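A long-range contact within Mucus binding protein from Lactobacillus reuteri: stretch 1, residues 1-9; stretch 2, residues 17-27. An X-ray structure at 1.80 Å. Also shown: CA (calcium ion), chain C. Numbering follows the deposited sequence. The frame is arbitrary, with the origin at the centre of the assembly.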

ATOM      1  N   MET A   1     -25.653  10.448  41.882  1.00 13.69           N
ATOM      2  CA  MET A   1     -24.564  10.934  40.998  1.00 12.59           C
ATOM      3  C   MET A   1     -24.988  10.627  39.547  1.00 12.23           C
ATOM      4  O   MET A   1     -25.777   9.708  39.313  1.00 12.45           O
ATOM      5  CB  MET A   1     -23.266  10.203  41.359  1.00 13.37           C
ATOM      6  CG  MET A   1     -22.015  11.047  41.195  1.00 15.78           C
ATOM      7  SD  MET A   1     -22.023  12.487  42.310  1.00 16.55           S
ATOM      8  CE  MET A   1     -21.677  11.766  43.870  1.00 17.36           C
ATOM      9  N   GLN A   2     -24.483  11.393  38.582  1.00 10.23           N
ATOM     10  CA  GLN A   2     -24.771  11.144  37.163  1.00  9.43           C
ATOM     11  C   GLN A   2     -23.499  10.593  36.511  1.00  8.87           C
ATOM     12  O   GLN A   2     -22.400  10.831  37.007  1.00  8.36           O
ATOM     13  CB  GLN A   2     -25.157  12.445  36.481  1.00  8.80           C
ATOM     14  CG  GLN A   2     -26.380  13.128  37.109  1.00 10.24           C
ATOM     15  CD  GLN A   2     -27.572  12.194  37.150  1.00 13.13           C
ATOM     16  OE1 GLN A   2     -27.667  11.259  36.338  1.00 10.84           O
ATOM     17  NE2 GLN A   2     -28.496  12.433  38.095  1.00 14.74           N
ATOM     18  N   LYS A   3     -23.653   9.895  35.394  1.00  8.64           N
ATOM     19  CA  LYS A   3     -22.492   9.293  34.730  1.00  9.14           C
ATOM     20  C   LYS A   3     -22.452   9.696  33.289  1.00  8.65           C
ATOM     21  O   LYS A   3     -23.485   9.803  32.629  1.00  9.75           O
ATOM     22  CB  LYS A   3     -22.536   7.758  34.801  1.00  9.63           C
ATOM     23  CG  LYS A   3     -22.380   7.176  36.187  1.00 12.05           C
ATOM     24  CD  LYS A   3     -22.522   5.635  36.129  1.00 17.79           C
ATOM     25  CE  LYS A   3     -21.640   4.964  37.183  1.00 21.74           C
ATOM     26  NZ  LYS A   3     -20.185   5.346  37.066  1.00 18.91           N
ATOM     27  N   VAL A   4     -21.237   9.889  32.797  1.00  8.34           N
ATOM     28  CA  VAL A   4     -21.011  10.304  31.439  1.00  8.55           C
ATOM     29  C   VAL A   4     -19.958   9.347  30.865  1.00  8.06           C
ATOM     30  O   VAL A   4     -19.045   8.923  31.586  1.00  8.13           O
ATOM     31  CB  VAL A   4     -20.447  11.750  31.387  1.00  8.27           C
ATOM     32  CG1 VAL A   4     -19.962  12.057  29.977  1.00  9.30           C
ATOM     33  CG2 VAL A   4     -21.498  12.731  31.785  1.00  9.78           C
ATOM     34  N   HIS A   5     -20.080   9.013  29.589  1.00  7.73           N
ATOM     35  CA  HIS A   5     -19.112   8.110  28.964  1.00  7.52           C
ATOM     36  C   HIS A   5     -18.668   8.737  27.670  1.00  7.47           C
ATOM     37  O   HIS A   5     -19.484   9.020  26.817  1.00  7.43           O
ATOM     38  CB  HIS A   5     -19.790   6.754  28.663  1.00  7.10           C
ATOM     39  CG  HIS A   5     -20.552   6.205  29.823  1.00  5.77           C
ATOM     40  ND1 HIS A   5     -19.926   5.614  30.905  1.00  8.95           N
ATOM     41  CD2 HIS A   5     -21.874   6.185  30.091  1.00  5.79           C
ATOM     42  CE1 HIS A   5     -20.840   5.240  31.785  1.00  8.69           C
ATOM     43  NE2 HIS A   5     -22.032   5.572  31.315  1.00  7.81           N
ATOM     44  N   VAL A   6     -17.371   8.927  27.497  1.00  7.88           N
ATOM     45  CA  VAL A   6     -16.898   9.524  26.255  1.00  7.06           C
ATOM     46  C   VAL A   6     -16.188   8.450  25.465  1.00  6.57           C
ATOM     47  O   VAL A   6     -15.236   7.852  25.946  1.00  6.55           O
ATOM     48  CB  VAL A   6     -15.925  10.675  26.524  1.00  7.00           C
ATOM     49  CG1 VAL A   6     -15.479  11.287  25.203  1.00  5.88           C
ATOM     50  CG2 VAL A   6     -16.580  11.712  27.425  1.00  5.34           C
ATOM     51  N   GLN A   7     -16.662   8.198  24.249  1.00  5.70           N
ATOM     52  CA  GLN A   7     -16.218   7.006  23.523  1.00  5.68           C
ATOM     53  C   GLN A   7     -15.394   7.431  22.326  1.00  4.84           C
ATOM     54  O   GLN A   7     -15.879   8.151  21.471  1.00  6.37           O
ATOM     55  CB  GLN A   7     -17.436   6.169  23.081  1.00  4.85           C
ATOM     56  CG  GLN A   7     -18.233   5.667  24.312  1.00  4.00           C
ATOM     57  CD  GLN A   7     -19.625   5.178  23.961  1.00  7.34           C
ATOM     58  OE1 GLN A   7     -20.074   4.092  24.394  1.00 11.79           O
ATOM     59  NE2 GLN A   7     -20.319   5.961  23.187  1.00  7.01           N
ATOM     60  N   TYR A   8     -14.160   6.965  22.279  1.00  5.43           N
ATOM     61  CA  TYR A   8     -13.250   7.260  21.166  1.00  4.98           C
ATOM     62  C   TYR A   8     -13.360   6.146  20.110  1.00  4.89           C
ATOM     63  O   TYR A   8     -13.143   4.970  20.417  1.00  6.30           O
ATOM     64  CB  TYR A   8     -11.817   7.426  21.693  1.00  4.03           C
ATOM     65  CG  TYR A   8     -11.676   8.673  22.504  1.00  5.10           C
ATOM     66  CD1 TYR A   8     -12.057   8.680  23.842  1.00  5.68           C
ATOM     67  CD2 TYR A   8     -11.263   9.870  21.930  1.00  6.77           C
ATOM     68  CE1 TYR A   8     -11.990   9.816  24.598  1.00  4.85           C
ATOM     69  CE2 TYR A   8     -11.182  11.041  22.688  1.00  6.68           C
ATOM     70  CZ  TYR A   8     -11.563  10.997  24.030  1.00  7.72           C
ATOM     71  OH  TYR A   8     -11.492  12.120  24.817  1.00  8.04           O
ATOM     72  N   ILE A   9     -13.724   6.519  18.886  1.00  5.42           N
ATOM     73  CA  ILE A   9     -14.148   5.541  17.875  1.00  6.46           C
ATOM     74  C   ILE A   9     -13.330   5.623  16.588  1.00  6.03           C
ATOM     75  O   ILE A   9     -13.087   6.721  16.105  1.00  5.92           O
ATOM     76  CB  ILE A   9     -15.612   5.796  17.456  1.00  6.19           C
ATOM     77  CG1 ILE A   9     -16.563   5.719  18.664  1.00  7.13           C
ATOM     78  CG2 ILE A   9     -16.061   4.777  16.392  1.00  7.68           C
ATOM     79  CD1 ILE A   9     -16.332   4.516  19.463  1.00  9.56           C
ATOM     80  N   LEU A  17     -12.160   2.434  20.483  1.00  8.31           N
ATOM     81  CA  LEU A  17     -10.742   2.423  20.811  1.00  7.45           C
ATOM     82  C   LEU A  17     -10.501   2.603  22.305  1.00  7.66           C
ATOM     83  O   LEU A  17      -9.531   2.076  22.819  1.00  6.80           O
ATOM     84  CB  LEU A  17     -10.035   3.544  20.073  1.00  7.72           C
ATOM     85  CG  LEU A  17     -10.236   3.505  18.566  1.00  7.33           C
ATOM     86  CD1 LEU A  17      -9.892   4.915  18.013  1.00  9.92           C
ATOM     87  CD2 LEU A  17      -9.380   2.397  17.955  1.00 10.54           C
ATOM     88  N   ARG A  18     -11.371   3.350  22.978  1.00  7.09           N
ATOM     89  CA  ARG A  18     -11.248   3.613  24.422  1.00  7.70           C
ATOM     90  C   ARG A  18     -12.530   4.277  24.891  1.00  7.37           C
ATOM     91  O   ARG A  18     -13.212   4.947  24.117  1.00  7.25           O
ATOM     92  CB  ARG A  18     -10.082   4.567  24.684  1.00  7.87           C
ATOM     93  CG  ARG A  18      -9.597   4.690  26.136  1.00 10.82           C
ATOM     94  CD  ARG A  18      -8.443   5.720  26.212  1.00 12.26           C
ATOM     95  NE  ARG A  18      -8.892   7.112  26.413  1.00 10.28           N
ATOM     96  CZ  ARG A  18      -8.104   8.180  26.239  1.00 15.23           C
ATOM     97  NH1 ARG A  18      -6.853   8.026  25.798  1.00 12.66           N
ATOM     98  NH2 ARG A  18      -8.567   9.407  26.486  1.00 13.36           N
ATOM     99  N   GLN A  19     -12.873   4.062  26.153  1.00  6.17           N
ATOM    100  CA  GLN A  19     -13.983   4.812  26.764  1.00  6.30           C
ATOM    101  C   GLN A  19     -13.542   5.409  28.075  1.00  5.75           C
ATOM    102  O   GLN A  19     -12.923   4.712  28.901  1.00  5.24           O
ATOM    103  CB  GLN A  19     -15.173   3.894  27.041  1.00  6.19           C
ATOM    104  CG  GLN A  19     -16.355   4.622  27.731  1.00  6.01           C
ATOM    105  CD  GLN A  19     -17.572   3.731  27.801  1.00  7.69           C
ATOM    106  OE1 GLN A  19     -18.041   3.241  26.769  1.00  6.92           O
ATOM    107  NE2 GLN A  19     -18.104   3.526  29.015  1.00  5.74           N
ATOM    108  N   ASP A  20     -13.861   6.688  28.267  1.00  5.17           N
ATOM    109  CA  ASP A  20     -13.527   7.384  29.504  1.00  6.23           C
ATOM    110  C   ASP A  20     -14.836   7.622  30.220  1.00  6.93           C
ATOM    111  O   ASP A  20     -15.753   8.210  29.627  1.00  6.85           O
ATOM    112  CB  ASP A  20     -12.895   8.764  29.214  1.00  6.20           C
ATOM    113  CG  ASP A  20     -11.510   8.675  28.552  1.00  7.77           C
ATOM    114  OD1 ASP A  20     -10.978   7.564  28.427  1.00  8.49           O
ATOM    115  OD2 ASP A  20     -10.951   9.735  28.186  1.00  7.46           O
ATOM    116  N   ASP A  21     -14.900   7.199  31.484  1.00  8.18           N
ATOM    117  CA  ASP A  21     -16.057   7.414  32.352  1.00  9.08           C
ATOM    118  C   ASP A  21     -15.829   8.603  33.277  1.00  9.76           C
ATOM    119  O   ASP A  21     -14.702   8.818  33.759  1.00  9.12           O
ATOM    120  CB  ASP A  21     -16.313   6.173  33.205  1.00  9.73           C
ATOM    121  CG  ASP A  21     -16.929   5.049  32.427  1.00 10.41           C
ATOM    122  OD1 ASP A  21     -17.212   5.221  31.225  1.00  9.55           O
ATOM    123  OD2 ASP A  21     -17.151   3.980  33.041  1.00 14.53           O
ATOM    124  N   LEU A  22     -16.891   9.383  33.516  1.00  9.63           N
ATOM    125  CA  LEU A  22     -16.860  10.493  34.480  1.00 10.91           C
ATOM    126  C   LEU A  22     -18.144  10.416  35.290  1.00 10.84           C
ATOM    127  O   LEU A  22     -19.161  10.005  34.768  1.00 10.44           O
ATOM    128  CB  LEU A  22     -16.827  11.852  33.752  1.00 12.11           C
ATOM    129  CG  LEU A  22     -16.128  11.859  32.391  1.00 13.47           C
ATOM    130  CD1 LEU A  22     -16.590  13.030  31.532  1.00 16.61           C
ATOM    131  CD2 LEU A  22     -14.643  11.937  32.614  1.00 17.38           C
ATOM    132  N   ASP A  23     -18.093  10.794  36.565  1.00 10.31           N
ATOM    133  CA  ASP A  23     -19.293  10.946  37.375  1.00  9.99           C
ATOM    134  C   ASP A  23     -19.339  12.371  37.877  1.00  9.06           C
ATOM    135  O   ASP A  23     -18.291  12.983  38.099  1.00  8.46           O
ATOM    136  CB  ASP A  23     -19.267   9.982  38.572  1.00 11.00           C
ATOM    137  CG  ASP A  23     -19.197   8.521  38.130  1.00 14.50           C
ATOM    138  OD1 ASP A  23     -20.020   7.713  38.576  1.00 17.02           O
ATOM    139  OD2 ASP A  23     -18.289   8.201  37.335  1.00 23.16           O
ATOM    140  N   GLY A  24     -20.557  12.890  38.084  1.00  8.93           N
ATOM    141  CA  GLY A  24     -20.694  14.231  38.629  1.00  7.66           C
ATOM    142  C   GLY A  24     -22.095  14.482  39.156  1.00  7.52           C
ATOM    143  O   GLY A  24     -22.963  13.594  39.140  1.00  6.18           O
ATOM    144  N   TYR A  25     -22.296  15.707  39.626  1.00  5.99           N
ATOM    145  CA  TYR A  25     -23.542  16.147  40.167  1.00  6.30           C
ATOM    146  C   TYR A  25     -24.420  16.742  39.085  1.00  6.02           C
ATOM    147  O   TYR A  25     -23.943  17.350  38.111  1.00  6.20           O
ATOM    148  CB  TYR A  25     -23.289  17.222  41.220  1.00  6.59           C
ATOM    149  CG  TYR A  25     -22.432  16.751  42.344  1.00  6.17           C
ATOM    150  CD1 TYR A  25     -22.943  15.849  43.298  1.00  9.77           C
ATOM    151  CD2 TYR A  25     -21.123  17.223  42.495  1.00  9.15           C
ATOM    152  CE1 TYR A  25     -22.166  15.414  44.350  1.00  8.64           C
ATOM    153  CE2 TYR A  25     -20.331  16.798  43.552  1.00  8.99           C
ATOM    154  CZ  TYR A  25     -20.866  15.886  44.473  1.00 12.51           C
ATOM    155  OH  TYR A  25     -20.101  15.473  45.536  1.00 14.83           O
ATOM    156  N   THR A  26     -25.715  16.575  39.269  1.00  5.60           N
ATOM    157  CA  THR A  26     -26.671  17.171  38.361  1.00  6.65           C
ATOM    158  C   THR A  26     -26.420  18.662  38.284  1.00  6.70           C
ATOM    159  O   THR A  26     -26.268  19.326  39.315  1.00  7.88           O
ATOM    160  CB  THR A  26     -28.109  16.894  38.873  1.00  6.59           C
ATOM    161  OG1 THR A  26     -28.344  15.482  38.811  1.00  6.43           O
ATOM    162  CG2 THR A  26     -29.142  17.610  38.026  1.00  5.95           C
ATOM    163  N   ASP A  27     -26.387  19.171  37.048  1.00  6.97           N
ATOM    164  CA  ASP A  27     -26.149  20.571  36.727  1.00  7.30           C
ATOM    165  C   ASP A  27     -24.690  21.030  36.854  1.00  7.38           C
ATOM    166  O   ASP A  27     -24.367  22.165  36.525  1.00  8.23           O
ATOM    167  CB  ASP A  27     -27.139  21.522  37.421  1.00  7.60           C
ATOM    168  CG  ASP A  27     -28.533  21.328  36.916  1.00  9.44           C
ATOM    169  OD1 ASP A  27     -28.676  21.115  35.698  1.00  8.79           O
ATOM    170  OD2 ASP A  27     -29.473  21.339  37.728  1.00  8.88           O
TER
HETATM  171 CA    CA C 186     -27.981  10.593  33.992  1.00 11.91          CA
HETATM  172  O   HOH W   1     -19.168   4.102  34.594  1.00 27.60           O
HETATM  173  O   HOH W   2     -26.558   8.771  34.944  1.00 10.94           O
HETATM  174  O   HOH W   3     -25.869  11.217  33.105  1.00 11.05           O

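The apolar centre of this contact is small: Val-4, Val-6 and Leu-22, on one face of an antiparallel strand pair. Leu-22 lies directly across from Val-4, with its CD1 3.8 Å from Val-4 CG1, and the same CD1 comes within 4.3 Å of Val-6 CG2. One long, flexible side chain thus serves two short, beta-branched ones. Both valines hold chi1 near 180° and are buried, whereas Leu-22 takes a chi1 of -31°, between the usual wells.

Beneath the side chains runs the backbone ladder. Val-4 and Leu-22 form a hydrogen-bonded pair, Val-4 N to Leu-22 O at 2.9 Å and Leu-22 N to Val-4 O at 2.9 Å. Val-6 and Asp-20 repeat the pattern, with Val-6 N to Asp-20 O at 2.8 Å and Asp-20 N to Val-6 O at 2.9 Å. At one end, Gln-2 N donates to Gly-24 O at 2.7 Å; at the other, Tyr-8 N donates to Arg-18 O at 2.9 Å, and Leu-17 N to Tyr-8 O at 2.7 Å. At the pairs between these rungs the CA atoms come closer, and CA-H...O contacts fill in, the shortest from Asp-23 CA to Gln-2 O at 3.1 Å. In all, the two stretches bury 965 Å² of surface, both sides summed.

Further along the valine face, Tyr-8 is buried and has the largest area covered by the other stretch. The Arg-18 guanidinium lies over its ring face in a cation-pi contact, with CZ 4.9 Å from the ring centroid. The same guanidinium group is held by Asp-20 in a salt bridge within its own strand: Arg-18 NE reaches Asp-20 OD1 at 2.9 Å, and Arg-18 NH2 reaches Asp-20 OD2 at 2.9 Å.

Toward the other end of this face, Gln-2 has two tasks. Its NE2 donates to Thr-26 OG1 at 3.1 Å, while its OE1 binds the calcium ion at 2.5 Å. An amide suits the place because it offers a donor and an acceptor from one group. Opposite Gln-2 stands Gly-24, which has no side chain there. Beyond the last rung, Met-1 SD rests obliquely against Tyr-25, 4.0 Å from the ring centroid, an apolar closure.

The opposite face, carrying Lys-3, His-5, Asp-21 and Asp-23, is polar. His-5 ND1 donates to Asp-21 OD1 at 2.8 Å in an almost straight bond, the oxygen lying at the ring edge near its plane. The same carboxylate oxygen accepts from its strand neighbour, Gln-19 NE2 to Asp-21 OD1 at 2.9 Å. Lys-3 leaves the backbone at chi1 m and turns at its end, chi4 m, which brings NZ to Asp-23 OD1 at 2.8 Å in a salt bridge, and water 1 links Lys-3 NZ (2.9 Å) to Asp-21 OD2 (2.5 Å). Basic residues on one strand thus face acidic ones on the other.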